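Local coordinates for protein alpha-fucosidase (Bifidobacterium bifidum, PDB 2EAB) that probably releases alpha-1,2-linked L-fucose from glycans by hydrolysis, this chain being the catalytic family 95 part of a longer, probably membrane-bound protein, at residues 76-81 and 390-395; 289-294 and 488-493; 394-399 and 415-420. All blocks are in the same frame, centred on the assembly; numbering follows the deposited sequence.

Overall arrangement
From the N terminus, the chain leaves strand 69-76 of the beta-sheet domain, and contact 1 joins residues 76-81 to the loop 390-395 that follows helix 365-386 of the helical catalytic domain, closing a loop of 308 residues. Contact 2 starts within that loop, at 289-294 in the linker after strand 273-282, and ends beyond it at 488-493, so the two cross. Contact 3 begins where contact 1 ends, with Pro394 and Ser395 common to both, and closes a short loop of 15 residues; all of it lies between the two segments of contact 2. Trp80 of contact 1 packs against Ala489 of contact 2 and Phe419 of contact 3.

Contact 1 of 3, residues 76-81 and 390-395; sequences EETLWT and NSQLPS. With CA (calcium ion), chain C.
The carboxylate of Glu77 meets the backbone N-H groups of Gln392 and Leu393 at a calcium site between the beta-sheet N-terminal domain and the helical family 95 catalytic domain. Both of its oxygens are engaged. OE1 accepts the amide of Gln392 N at 2.8 Å, met on the syn side and close to the carboxylate plane, while OE2 takes Leu393 N at 3.0 Å from well above that plane. OE2 also binds the calcium ion at 2.7 Å, and Leu393 O binds the same ion at 2.7 Å. Ser386 O comes from the end of helix 365-386 to join them, and Gly57 also belongs to the site. Glu77 gets there with CG set between its own backbone N and carbonyl carbon (chi1 61°) and an extended chain beyond. The metal and two peptide N-H groups would probably favour a charged carboxylate here.

A water bridges three side chains on the Gln392 side: it donates to Glu77 OE1 and Glu76 OE1 and accepts from Gln392 NE2. Glu76 OE2 in turn receives both Thr78 N and Thr78 OG1, which ties the first residue of the type I turn from Glu76 to Leu79 to its third. Beside this site methyl groups take over part of the contact. CG2 of Thr78 lies 3.6 Å from Gln392 NE2, and Leu393 CD1 rests 3.5 Å from Glu77 O. The same methyl makes an apolar contact with the Trp80 indole, approaching it obliquely, 4.1 Å from its CD1.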
ATOM      1  N   GLU A  76      16.205  -7.524   2.891  1.00  6.36           N
ATOM      2  CA  GLU A  76      16.550  -6.168   2.467  1.00  6.55           C
ATOM      3  C   GLU A  76      15.753  -5.862   1.195  1.00  6.38           C
ATOM      4  O   GLU A  76      15.683  -6.690   0.274  1.00  6.44           O
ATOM      5  CB  GLU A  76      18.058  -6.009   2.245  1.00  7.12           C
ATOM      6  CG  GLU A  76      18.564  -4.562   2.351  1.00  7.70           C
ATOM      7  CD  GLU A  76      18.529  -3.781   1.046  1.00  7.04           C
ATOM      8  OE1 GLU A  76      18.803  -2.553   1.092  1.00  7.49           O
ATOM      9  OE2 GLU A  76      18.248  -4.384  -0.014  1.00  7.05           O
ATOM     10  N   GLU A  77      15.183  -4.659   1.148  1.00  6.14           N
ATOM     11  CA  GLU A  77      14.170  -4.281   0.153  1.00  6.03           C
ATOM     12  C   GLU A  77      14.617  -4.373  -1.306  1.00  5.93           C
ATOM     13  O   GLU A  77      13.773  -4.483  -2.194  1.00  5.93           O
ATOM     14  CB  GLU A  77      13.664  -2.859   0.427  1.00  6.03           C
ATOM     15  CG  GLU A  77      14.780  -1.822   0.342  1.00  6.50           C
ATOM     16  CD  GLU A  77      14.323  -0.383   0.242  1.00  6.41           C
ATOM     17  OE1 GLU A  77      15.210   0.487   0.380  1.00  6.77           O
ATOM     18  OE2 GLU A  77      13.121  -0.115   0.014  1.00  6.28           O
ATOM     19  N   THR A  78      15.922  -4.292  -1.555  1.00  5.95           N
ATOM     20  CA  THR A  78      16.413  -4.265  -2.933  1.00  6.02           C
ATOM     21  C   THR A  78      16.926  -5.603  -3.455  1.00  6.03           C
ATOM     22  O   THR A  78      17.463  -5.655  -4.564  1.00  6.24           O
ATOM     23  CB  THR A  78      17.508  -3.184  -3.161  1.00  6.22           C
ATOM     24  OG1 THR A  78      18.711  -3.542  -2.467  1.00  6.80           O
ATOM     25  CG2 THR A  78      17.037  -1.810  -2.695  1.00  6.80           C
ATOM     26  N   LEU A  79      16.756  -6.680  -2.685  1.00  5.79           N
ATOM     27  CA  LEU A  79      17.243  -7.989  -3.123  1.00  6.06           C
ATOM     28  C   LEU A  79      16.253  -8.587  -4.114  1.00  5.75           C
ATOM     29  O   LEU A  79      15.374  -9.377  -3.765  1.00  5.98           O
ATOM     30  CB  LEU A  79      17.521  -8.926  -1.944  1.00  6.46           C
ATOM     31  CG  LEU A  79      18.419 -10.115  -2.316  1.00  6.73           C
ATOM     32  CD1 LEU A  79      19.866  -9.671  -2.541  1.00  7.05           C
ATOM     33  CD2 LEU A  79      18.361 -11.190  -1.259  1.00  7.43           C
ATOM     34  N   TRP A  80      16.428  -8.172  -5.365  1.00  5.84           N
ATOM     35  CA  TRP A  80      15.521  -8.453  -6.463  1.00  5.96           C
ATOM     36  C   TRP A  80      16.285  -9.100  -7.614  1.00  5.85           C
ATOM     37  O   TRP A  80      17.281  -8.549  -8.084  1.00  6.00           O
ATOM     38  CB  TRP A  80      14.932  -7.127  -6.959  1.00  6.93           C
ATOM     39  CG  TRP A  80      13.585  -6.766  -6.418  1.00  6.04           C
ATOM     40  CD1 TRP A  80      13.288  -6.059  -5.283  1.00  7.43           C
ATOM     41  CD2 TRP A  80      12.341  -7.071  -7.038  1.00  7.47           C
ATOM     42  NE1 TRP A  80      11.917  -5.920  -5.165  1.00  7.18           N
ATOM     43  CE2 TRP A  80      11.316  -6.535  -6.233  1.00  7.88           C
ATOM     44  CE3 TRP A  80      11.996  -7.746  -8.216  1.00  7.63           C
ATOM     45  CZ2 TRP A  80       9.962  -6.668  -6.562  1.00  7.83           C
ATOM     46  CZ3 TRP A  80      10.661  -7.878  -8.543  1.00  7.67           C
ATOM     47  CH2 TRP A  80       9.660  -7.344  -7.717  1.00  7.49           C
ATOM     48  N   THR A  81      15.822 -10.262  -8.064  1.00  5.82           N
ATOM     49  CA  THR A  81      16.303 -10.822  -9.324  1.00  5.89           C
ATOM     50  C   THR A  81      15.592 -10.127 -10.493  1.00  5.43           C
ATOM     51  O   THR A  81      14.677  -9.332 -10.286  1.00  5.68           O
ATOM     52  CB  THR A  81      16.075 -12.342  -9.407  1.00  6.03           C
ATOM     53  OG1 THR A  81      14.685 -12.615  -9.222  1.00  5.88           O
ATOM     54  CG2 THR A  81      16.897 -13.092  -8.360  1.00  7.12           C
ATOM     55  N   ASN A 390      13.315   7.516   3.158  1.00 10.39           N
ATOM     56  CA  ASN A 390      14.555   7.159   2.489  1.00 10.07           C
ATOM     57  C   ASN A 390      14.629   5.710   1.999  1.00  9.36           C
ATOM     58  O   ASN A 390      15.701   5.238   1.627  1.00  9.95           O
ATOM     59  CB  ASN A 390      15.763   7.512   3.363  1.00 10.43           C
ATOM     60  CG  ASN A 390      15.852   6.663   4.620  1.00 10.62           C
ATOM     61  OD1 ASN A 390      14.994   5.821   4.894  1.00 10.85           O
ATOM     62  ND2 ASN A 390      16.903   6.887   5.396  1.00 13.27           N
ATOM     63  N   SER A 391      13.495   5.012   1.976  1.00  8.31           N
ATOM     64  CA  SER A 391      13.431   3.706   1.318  1.00  7.84           C
ATOM     65  C   SER A 391      13.735   3.868  -0.156  1.00  7.13           C
ATOM     66  O   SER A 391      13.334   4.858  -0.783  1.00  7.46           O
ATOM     67  CB  SER A 391      12.040   3.087   1.449  1.00  7.54           C
ATOM     68  OG  SER A 391      11.768   2.692   2.778  1.00  7.44           O
ATOM     69  N   GLN A 392      14.432   2.891  -0.717  1.00  6.61           N
ATOM     70  CA  GLN A 392      14.676   2.910  -2.150  1.00  6.59           C
ATOM     71  C   GLN A 392      13.466   2.463  -2.959  1.00  6.37           C
ATOM     72  O   GLN A 392      13.325   2.858  -4.111  1.00  6.94           O
ATOM     73  CB  GLN A 392      15.896   2.067  -2.504  1.00  6.57           C
ATOM     74  CG  GLN A 392      17.179   2.595  -1.892  1.00  7.55           C
ATOM     75  CD  GLN A 392      18.400   2.026  -2.558  1.00  7.06           C
ATOM     76  OE1 GLN A 392      18.740   2.410  -3.672  1.00  8.47           O
ATOM     77  NE2 GLN A 392      19.065   1.099  -1.883  1.00  7.28           N
ATOM     78  N   LEU A 393      12.607   1.644  -2.354  1.00  6.23           N
ATOM     79  CA  LEU A 393      11.433   1.095  -3.024  1.00  6.01           C
ATOM     80  C   LEU A 393      10.213   1.211  -2.119  1.00  6.04           C
ATOM     81  O   LEU A 393      10.348   1.194  -0.896  1.00  5.92           O
ATOM     82  CB  LEU A 393      11.675  -0.370  -3.412  1.00  6.01           C
ATOM     83  CG  LEU A 393      12.709  -0.572  -4.529  1.00  6.19           C
ATOM     84  CD1 LEU A 393      13.138  -2.024  -4.634  1.00  7.36           C
ATOM     85  CD2 LEU A 393      12.208  -0.054  -5.871  1.00  7.10           C
ATOM     86  N   PRO A 394       9.013   1.316  -2.718  1.00  6.16           N
ATOM     87  CA  PRO A 394       7.813   1.339  -1.895  1.00  6.15           C
ATOM     88  C   PRO A 394       7.578  -0.050  -1.320  1.00  5.68           C
ATOM     89  O   PRO A 394       8.281  -1.013  -1.682  1.00  5.67           O
ATOM     90  CB  PRO A 394       6.713   1.716  -2.894  1.00  6.94           C
ATOM     91  CG  PRO A 394       7.225   1.298  -4.214  1.00  7.03           C
ATOM     92  CD  PRO A 394       8.713   1.386  -4.159  1.00  6.25           C
ATOM     93  N   SER A 395       6.597  -0.161  -0.433  1.00  5.72           N
ATOM     94  CA  SER A 395       6.176  -1.468   0.042  1.00  5.86           C
ATOM     95  C   SER A 395       5.720  -2.334  -1.136  1.00  5.70           C
ATOM     96  O   SER A 395       5.039  -1.855  -2.044  1.00  6.16           O
ATOM     97  CB  SER A 395       5.047  -1.309   1.053  1.00  6.59           C
ATOM     98  OG  SER A 395       4.048  -0.456   0.533  1.00  7.19           O
TER
HETATM   99 CA    CA C 899      10.724  -0.543   1.122  1.00  8.30          CA
HETATM  100  O   HOH W   1      17.846   0.074   0.575  1.00  7.83           O

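Contact 2 of 3, residues 289-294 and 488-493; sequences PSYRTG and TAYGWT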
ATOM      1  N   PRO A 289      19.065   2.946 -17.444  1.00  7.29           N
ATOM      2  CA  PRO A 289      18.708   1.538 -17.622  1.00  7.35           C
ATOM      3  C   PRO A 289      19.507   0.493 -16.837  1.00  7.37           C
ATOM      4  O   PRO A 289      19.145  -0.678 -16.887  1.00  6.97           O
ATOM      5  CB  PRO A 289      18.963   1.332 -19.112  1.00  7.67           C
ATOM      6  CG  PRO A 289      20.184   2.169 -19.360  1.00  8.38           C
ATOM      7  CD  PRO A 289      20.092   3.359 -18.423  1.00  8.01           C
ATOM      8  N   SER A 290      20.578   0.886 -16.146  1.00  6.94           N
ATOM      9  CA  SER A 290      21.499  -0.101 -15.554  1.00  7.27           C
ATOM     10  C   SER A 290      21.081  -0.622 -14.183  1.00  6.53           C
ATOM     11  O   SER A 290      21.476  -1.717 -13.789  1.00  6.50           O
ATOM     12  CB  SER A 290      22.915   0.464 -15.461  1.00  7.93           C
ATOM     13  OG  SER A 290      23.016   1.431 -14.428  1.00 10.39           O
ATOM     14  N   TYR A 291      20.317   0.186 -13.456  1.00  6.22           N
ATOM     15  CA  TYR A 291      19.823  -0.161 -12.119  1.00  6.30           C
ATOM     16  C   TYR A 291      20.911  -0.622 -11.140  1.00  6.26           C
ATOM     17  O   TYR A 291      20.692  -1.527 -10.332  1.00  5.89           O
ATOM     18  CB  TYR A 291      18.669  -1.171 -12.191  1.00  6.40           C
ATOM     19  CG  TYR A 291      17.439  -0.579 -12.837  1.00  6.16           C
ATOM     20  CD1 TYR A 291      16.491   0.092 -12.078  1.00  6.36           C
ATOM     21  CD2 TYR A 291      17.243  -0.665 -14.214  1.00  6.42           C
ATOM     22  CE1 TYR A 291      15.366   0.656 -12.672  1.00  6.46           C
ATOM     23  CE2 TYR A 291      16.122  -0.108 -14.822  1.00  6.81           C
ATOM     24  CZ  TYR A 291      15.191   0.554 -14.050  1.00  6.07           C
ATOM     25  OH  TYR A 291      14.090   1.103 -14.672  1.00  6.70           O
ATOM     26  N   ARG A 292      22.070   0.033 -11.205  1.00  6.47           N
ATOM     27  CA  ARG A 292      23.183  -0.243 -10.290  1.00  7.12           C
ATOM     28  C   ARG A 292      23.847   1.040  -9.816  1.00  7.38           C
ATOM     29  O   ARG A 292      23.835   2.046 -10.524  1.00  7.85           O
ATOM     30  CB  ARG A 292      24.243  -1.132 -10.954  1.00  7.23           C
ATOM     31  CG  ARG A 292      23.763  -2.510 -11.385  1.00  7.13           C
ATOM     32  CD  ARG A 292      23.388  -3.384 -10.193  1.00  7.16           C
ATOM     33  NE  ARG A 292      23.127  -4.768 -10.591  1.00  7.32           N
ATOM     34  CZ  ARG A 292      21.953  -5.227 -11.014  1.00  6.58           C
ATOM     35  NH1 ARG A 292      20.900  -4.418 -11.100  1.00  7.23           N
ATOM     36  NH2 ARG A 292      21.831  -6.501 -11.356  1.00  7.53           N
ATOM     37  N   THR A 293      24.443   0.994  -8.627  1.00  7.62           N
ATOM     38  CA  THR A 293      25.189   2.143  -8.106  1.00  8.23           C
ATOM     39  C   THR A 293      26.516   2.349  -8.830  1.00  8.40           C
ATOM     40  O   THR A 293      27.041   3.467  -8.848  1.00  9.03           O
ATOM     41  CB  THR A 293      25.509   2.001  -6.613  1.00  8.53           C
ATOM     42  OG1 THR A 293      26.293   0.821  -6.415  1.00  8.44           O
ATOM     43  CG2 THR A 293      24.232   1.934  -5.784  1.00  8.33           C
ATOM     44  N   GLY A 294      27.065   1.278  -9.400  1.00  8.67           N
ATOM     45  CA  GLY A 294      28.404   1.330  -9.991  1.00  9.47           C
ATOM     46  C   GLY A 294      29.503   0.958  -9.011  1.00  9.60           C
ATOM     47  O   GLY A 294      30.681   0.946  -9.373  1.00 10.19           O
ATOM     48  N   THR A 488       8.188  -4.352 -11.174  1.00  5.13           N
ATOM     49  CA  THR A 488       9.346  -4.865 -10.446  1.00  5.39           C
ATOM     50  C   THR A 488      10.251  -3.710 -10.019  1.00  5.41           C
ATOM     51  O   THR A 488       9.893  -2.540 -10.158  1.00  5.48           O
ATOM     52  CB  THR A 488      10.174  -5.841 -11.310  1.00  5.53           C
ATOM     53  OG1 THR A 488      10.831  -5.097 -12.339  1.00  5.14           O
ATOM     54  CG2 THR A 488       9.313  -6.947 -11.911  1.00  5.84           C
ATOM     55  N   ALA A 489      11.438  -4.046  -9.528  1.00  5.36           N
ATOM     56  CA  ALA A 489      12.463  -3.057  -9.210  1.00  5.62           C
ATOM     57  C   ALA A 489      13.169  -2.501 -10.457  1.00  5.57           C
ATOM     58  O   ALA A 489      13.968  -1.568 -10.343  1.00  5.81           O
ATOM     59  CB  ALA A 489      13.482  -3.657  -8.250  1.00  6.22           C
ATOM     60  N   TYR A 490      12.886  -3.064 -11.634  1.00  5.39           N
ATOM     61  CA  TYR A 490      13.718  -2.840 -12.821  1.00  5.37           C
ATOM     62  C   TYR A 490      12.970  -2.364 -14.067  1.00  5.70           C
ATOM     63  O   TYR A 490      13.358  -2.684 -15.201  1.00  5.49           O
ATOM     64  CB  TYR A 490      14.508  -4.110 -13.152  1.00  5.45           C
ATOM     65  CG  TYR A 490      15.389  -4.612 -12.037  1.00  5.18           C
ATOM     66  CD1 TYR A 490      16.489  -3.873 -11.614  1.00  5.75           C
ATOM     67  CD2 TYR A 490      15.141  -5.836 -11.420  1.00  6.16           C
ATOM     68  CE1 TYR A 490      17.312  -4.331 -10.604  1.00  5.71           C
ATOM     69  CE2 TYR A 490      15.955  -6.303 -10.395  1.00  5.65           C
ATOM     70  CZ  TYR A 490      17.046  -5.544  -9.998  1.00  5.88           C
ATOM     71  OH  TYR A 490      17.877  -5.981  -8.988  1.00  6.11           O
ATOM     72  N   GLY A 491      11.912  -1.581 -13.884  1.00  5.31           N
ATOM     73  CA  GLY A 491      11.226  -1.014 -15.040  1.00  5.83           C
ATOM     74  C   GLY A 491      10.590  -2.047 -15.960  1.00  5.22           C
ATOM     75  O   GLY A 491      10.635  -1.905 -17.187  1.00  5.61           O
ATOM     76  N   TRP A 492       9.991  -3.075 -15.353  1.00  5.35           N
ATOM     77  CA  TRP A 492       9.212  -4.100 -16.054  1.00  5.34           C
ATOM     78  C   TRP A 492       7.818  -3.529 -16.331  1.00  4.98           C
ATOM     79  O   TRP A 492       6.821  -3.889 -15.686  1.00  5.53           O
ATOM     80  CB  TRP A 492       9.135  -5.341 -15.176  1.00  5.50           C
ATOM     81  CG  TRP A 492       8.559  -6.580 -15.791  1.00  5.17           C
ATOM     82  CD1 TRP A 492       7.324  -7.114 -15.556  1.00  5.16           C
ATOM     83  CD2 TRP A 492       9.219  -7.479 -16.688  1.00  5.52           C
ATOM     84  NE1 TRP A 492       7.165  -8.283 -16.269  1.00  5.53           N
ATOM     85  CE2 TRP A 492       8.318  -8.531 -16.965  1.00  5.36           C
ATOM     86  CE3 TRP A 492      10.482  -7.492 -17.293  1.00  5.68           C
ATOM     87  CZ2 TRP A 492       8.645  -9.588 -17.810  1.00  5.70           C
ATOM     88  CZ3 TRP A 492      10.807  -8.548 -18.129  1.00  5.73           C
ATOM     89  CH2 TRP A 492       9.889  -9.576 -18.386  1.00  6.14           C
ATOM     90  N   THR A 493       7.769  -2.624 -17.303  1.00  5.21           N
ATOM     91  CA  THR A 493       6.570  -1.850 -17.595  1.00  5.51           C
ATOM     92  C   THR A 493       5.782  -2.432 -18.758  1.00  5.57           C
ATOM     93  O   THR A 493       4.676  -1.975 -19.048  1.00  5.66           O
ATOM     94  CB  THR A 493       6.894  -0.364 -17.866  1.00  5.73           C
ATOM     95  OG1 THR A 493       7.868  -0.263 -18.911  1.00  5.86           O
ATOM     96  CG2 THR A 493       7.473   0.277 -16.619  1.00  5.79           C
TER
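An edge-to-face tyrosine pair, Tyr291 with Tyr490, joins the linker that leads from strand 273-282 towards helix 297-314 to a loop of the helical catalytic domain, just after strand 486-487. The Tyr490 ring turns its edge to the face of Tyr291. Their planes stand at 89° and the centroids are 5.6 Å apart, offset, and the side chains slide past each other in opposite directions. Tyr490 CD1 leads this edge: it comes within 3.5 Å of Tyr291 CB and lies 3.6 Å from Tyr291 CG, at the rim of the ring. The same tyrosine also covers its partner with backbone: Tyr490 CA sits over the centre of the Tyr291 ring in a CH-pi contact, 3.9 Å from the centroid. Further out, the Tyr291 hydroxyl reaches Gly491, with OH 3.5 Å from Gly491 N. A CB at Gly491 would run into that hydroxyl, and the backbone there has a positive phi, which suits glycine.

Arg292 adds a contact from the linker side. Its chain bends at chi2 (-66°), which takes CD off the extended path, and NH1 ends by donating to Tyr291 O at 3.0 Å in a nearly straight bond (167°), with that oxygen in the guanidinium plane. Thus held, NH1 approaches the Tyr490 ring obliquely. The phenol oxygen of Tyr490 has its hydrogen-bond partner elsewhere, in Trp80 O. Within 488-493, Thr488 OG1 accepts Tyr490 N and closes an ST turn, and the methyl of Ala489 lies over the centre of one Tyr490 face. Arg292 NH1 stands 3.6 Å from Tyr490 CE1.

Contact 3 of 3, residues 394-399 and 415-420; sequences PSNLQG and WGSDFH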
ATOM      1  N   PRO A 394       9.013   1.316  -2.718  1.00  6.16           N
ATOM      2  CA  PRO A 394       7.813   1.339  -1.895  1.00  6.15           C
ATOM      3  C   PRO A 394       7.578  -0.050  -1.320  1.00  5.68           C
ATOM      4  O   PRO A 394       8.281  -1.013  -1.682  1.00  5.67           O
ATOM      5  CB  PRO A 394       6.713   1.716  -2.894  1.00  6.94           C
ATOM      6  CG  PRO A 394       7.225   1.298  -4.214  1.00  7.03           C
ATOM      7  CD  PRO A 394       8.713   1.386  -4.159  1.00  6.25           C
ATOM      8  N   SER A 395       6.597  -0.161  -0.433  1.00  5.72           N
ATOM      9  CA  SER A 395       6.176  -1.468   0.042  1.00  5.86           C
ATOM     10  C   SER A 395       5.720  -2.334  -1.136  1.00  5.70           C
ATOM     11  O   SER A 395       5.039  -1.855  -2.044  1.00  6.16           O
ATOM     12  CB  SER A 395       5.047  -1.309   1.053  1.00  6.59           C
ATOM     13  OG  SER A 395       4.048  -0.456   0.533  1.00  7.19           O
ATOM     14  N   ASN A 396       6.122  -3.603  -1.127  1.00  5.69           N
ATOM     15  CA  ASN A 396       5.688  -4.559  -2.147  1.00  5.47           C
ATOM     16  C   ASN A 396       4.490  -5.376  -1.629  1.00  5.42           C
ATOM     17  O   ASN A 396       3.861  -4.990  -0.637  1.00  5.69           O
ATOM     18  CB  ASN A 396       6.869  -5.424  -2.657  1.00  5.56           C
ATOM     19  CG  ASN A 396       7.514  -6.271  -1.570  1.00  5.82           C
ATOM     20  OD1 ASN A 396       6.833  -6.920  -0.780  1.00  5.76           O
ATOM     21  ND2 ASN A 396       8.849  -6.307  -1.566  1.00  6.38           N
ATOM     22  N   LEU A 397       4.145  -6.475  -2.297  1.00  5.12           N
ATOM     23  CA  LEU A 397       2.989  -7.276  -1.878  1.00  5.38           C
ATOM     24  C   LEU A 397       3.102  -7.788  -0.443  1.00  5.41           C
ATOM     25  O   LEU A 397       2.091  -8.172   0.154  1.00  5.86           O
ATOM     26  CB  LEU A 397       2.774  -8.475  -2.807  1.00  5.45           C
ATOM     27  CG  LEU A 397       2.128  -8.244  -4.170  1.00  5.49           C
ATOM     28  CD1 LEU A 397       2.093  -9.551  -4.929  1.00  5.81           C
ATOM     29  CD2 LEU A 397       0.721  -7.677  -4.024  1.00  6.22           C
ATOM     30  N   GLN A 398       4.322  -7.798   0.094  1.00  5.45           N
ATOM     31  CA  GLN A 398       4.591  -8.282   1.444  1.00  5.74           C
ATOM     32  C   GLN A 398       5.281  -7.230   2.311  1.00  5.90           C
ATOM     33  O   GLN A 398       5.835  -7.549   3.363  1.00  5.89           O
ATOM     34  CB  GLN A 398       5.393  -9.592   1.391  1.00  5.73           C
ATOM     35  CG  GLN A 398       4.592 -10.705   0.727  1.00  6.12           C
ATOM     36  CD  GLN A 398       5.301 -12.046   0.660  1.00  5.88           C
ATOM     37  OE1 GLN A 398       6.187 -12.349   1.464  1.00  7.39           O
ATOM     38  NE2 GLN A 398       4.882 -12.877  -0.281  1.00  5.02           N
ATOM     39  N   GLY A 399       5.199  -5.971   1.882  1.00  6.06           N
ATOM     40  CA  GLY A 399       5.871  -4.876   2.570  1.00  6.34           C
ATOM     41  C   GLY A 399       7.345  -4.954   2.238  1.00  5.94           C
ATOM     42  O   GLY A 399       7.775  -4.497   1.175  1.00  6.06           O
ATOM     43  N   TRP A 415       3.161 -14.460  -6.561  1.00  6.68           N
ATOM     44  CA  TRP A 415       3.146 -13.213  -7.334  1.00  6.56           C
ATOM     45  C   TRP A 415       4.469 -12.455  -7.226  1.00  6.48           C
ATOM     46  O   TRP A 415       4.505 -11.234  -7.376  1.00  6.41           O
ATOM     47  CB  TRP A 415       1.965 -12.309  -6.944  1.00  6.97           C
ATOM     48  CG  TRP A 415       0.632 -12.984  -6.997  1.00  7.80           C
ATOM     49  CD1 TRP A 415      -0.101 -13.271  -8.108  1.00  8.67           C
ATOM     50  CD2 TRP A 415      -0.131 -13.457  -5.878  1.00  7.65           C
ATOM     51  NE1 TRP A 415      -1.274 -13.904  -7.752  1.00  8.97           N
ATOM     52  CE2 TRP A 415      -1.318 -14.026  -6.389  1.00  8.72           C
ATOM     53  CE3 TRP A 415       0.077 -13.455  -4.493  1.00  7.87           C
ATOM     54  CZ2 TRP A 415      -2.298 -14.594  -5.560  1.00  8.88           C
ATOM     55  CZ3 TRP A 415      -0.899 -14.021  -3.670  1.00  8.68           C
ATOM     56  CH2 TRP A 415      -2.071 -14.577  -4.209  1.00  9.05           C
ATOM     57  N   GLY A 416       5.549 -13.191  -6.963  1.00  6.30           N
ATOM     58  CA  GLY A 416       6.882 -12.611  -6.844  1.00  6.18           C
ATOM     59  C   GLY A 416       7.084 -11.618  -5.716  1.00  5.73           C
ATOM     60  O   GLY A 416       8.113 -10.952  -5.666  1.00  5.66           O
ATOM     61  N   SER A 417       6.110 -11.521  -4.808  1.00  5.55           N
ATOM     62  CA  SER A 417       6.066 -10.459  -3.787  1.00  5.73           C
ATOM     63  C   SER A 417       6.375  -9.105  -4.435  1.00  5.29           C
ATOM     64  O   SER A 417       7.158  -8.303  -3.921  1.00  5.77           O
ATOM     65  CB  SER A 417       7.008 -10.766  -2.619  1.00  5.91           C
ATOM     66  OG  SER A 417       6.808  -9.840  -1.560  1.00  6.33           O
ATOM     67  N   ASP A 418       5.739  -8.874  -5.576  1.00  5.47           N
ATOM     68  CA  ASP A 418       6.116  -7.791  -6.473  1.00  5.30           C
ATOM     69  C   ASP A 418       5.351  -6.487  -6.213  1.00  5.34           C
ATOM     70  O   ASP A 418       4.761  -6.292  -5.143  1.00  5.56           O
ATOM     71  CB  ASP A 418       6.017  -8.260  -7.947  1.00  5.76           C
ATOM     72  CG  ASP A 418       4.582  -8.478  -8.422  1.00  5.62           C
ATOM     73  OD1 ASP A 418       3.652  -8.166  -7.658  1.00  5.84           O
ATOM     74  OD2 ASP A 418       4.384  -8.943  -9.568  1.00  5.76           O
ATOM     75  N   PHE A 419       5.401  -5.588  -7.189  1.00  5.17           N
ATOM     76  CA  PHE A 419       4.598  -4.371  -7.187  1.00  5.32           C
ATOM     77  C   PHE A 419       3.419  -4.631  -8.121  1.00  5.53           C
ATOM     78  O   PHE A 419       3.566  -4.618  -9.346  1.00  5.61           O
ATOM     79  CB  PHE A 419       5.455  -3.170  -7.599  1.00  5.97           C
ATOM     80  CG  PHE A 419       6.676  -3.010  -6.741  1.00  5.99           C
ATOM     81  CD1 PHE A 419       7.930  -3.377  -7.218  1.00  6.31           C
ATOM     82  CD2 PHE A 419       6.564  -2.553  -5.425  1.00  6.39           C
ATOM     83  CE1 PHE A 419       9.059  -3.263  -6.414  1.00  7.63           C
ATOM     84  CE2 PHE A 419       7.694  -2.433  -4.615  1.00  7.72           C
ATOM     85  CZ  PHE A 419       8.944  -2.792  -5.114  1.00  7.91           C
ATOM     86  N   HIS A 420       2.259  -4.921  -7.530  1.00  5.68           N
ATOM     87  CA  HIS A 420       1.066  -5.308  -8.282  1.00  5.56           C
ATOM     88  C   HIS A 420       0.173  -4.086  -8.369  1.00  5.31           C
ATOM     89  O   HIS A 420      -0.495  -3.724  -7.394  1.00  5.51           O
ATOM     90  CB  HIS A 420       0.320  -6.467  -7.605  1.00  6.11           C
ATOM     91  CG  HIS A 420       0.334  -7.736  -8.396  1.00  5.88           C
ATOM     92  ND1 HIS A 420      -0.775  -8.256  -9.031  1.00  7.67           N
ATOM     93  CD2 HIS A 420       1.348  -8.589  -8.658  1.00  4.52           C
ATOM     94  CE1 HIS A 420      -0.438  -9.379  -9.642  1.00  5.16           C
ATOM     95  NE2 HIS A 420       0.847  -9.599  -9.437  1.00  8.46           N
TER
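Asn396 CG stands between its own backbone N and carbonyl carbon (chi1 62°), which brings the amide carbon toward Ser417, and chi2 (46°) then places OD1. Ser417 OG lies anti to its backbone N (chi1 -171°) and donates to Asn396 OD1 across 3.0 Å. The hydroxyl comes from well above the amide plane. In the plane itself, OD1 accepts Gln398 N at 2.8 Å, the Asx turn that heads the type I turn from Asn396 to Gly399. One oxygen is therefore gripped by two donors, one from each segment. The backbone adds a second link, Leu397 N to Asp418 O at 2.9 Å.

Leu397 packs beside that bond. Its side chain runs alongside Asp418, pointing the same way, while CD1 meets Trp415 CB at 3.4 Å, the two side chains crossing at about a right angle, and CD2 reaches His420 CB at 3.8 Å. At the far end the ring of Phe419 turns an edge to 394-399: Pro394 O lies near its plane, 3.3 Å from CE2, and Pro394 CG touches the same carbon at 3.8 Å. Trp80 and Tyr447 also meet this ring, and strand 419-420 continues the fold by pairing antiparallel with strand 486-487.

An alanine in place of Asn396 would probably leave Ser417 OG and Gln398 N without their shared acceptor, so that the turn loses its side-chain tie to 415-420. Together these bonds imply that, in this buried loop pair of the catalytic domain, a single side-chain oxygen both shapes the turn and fastens it to its neighbour, while the carbons of Leu397 pack beside the Leu397 N to Asp418 O bond.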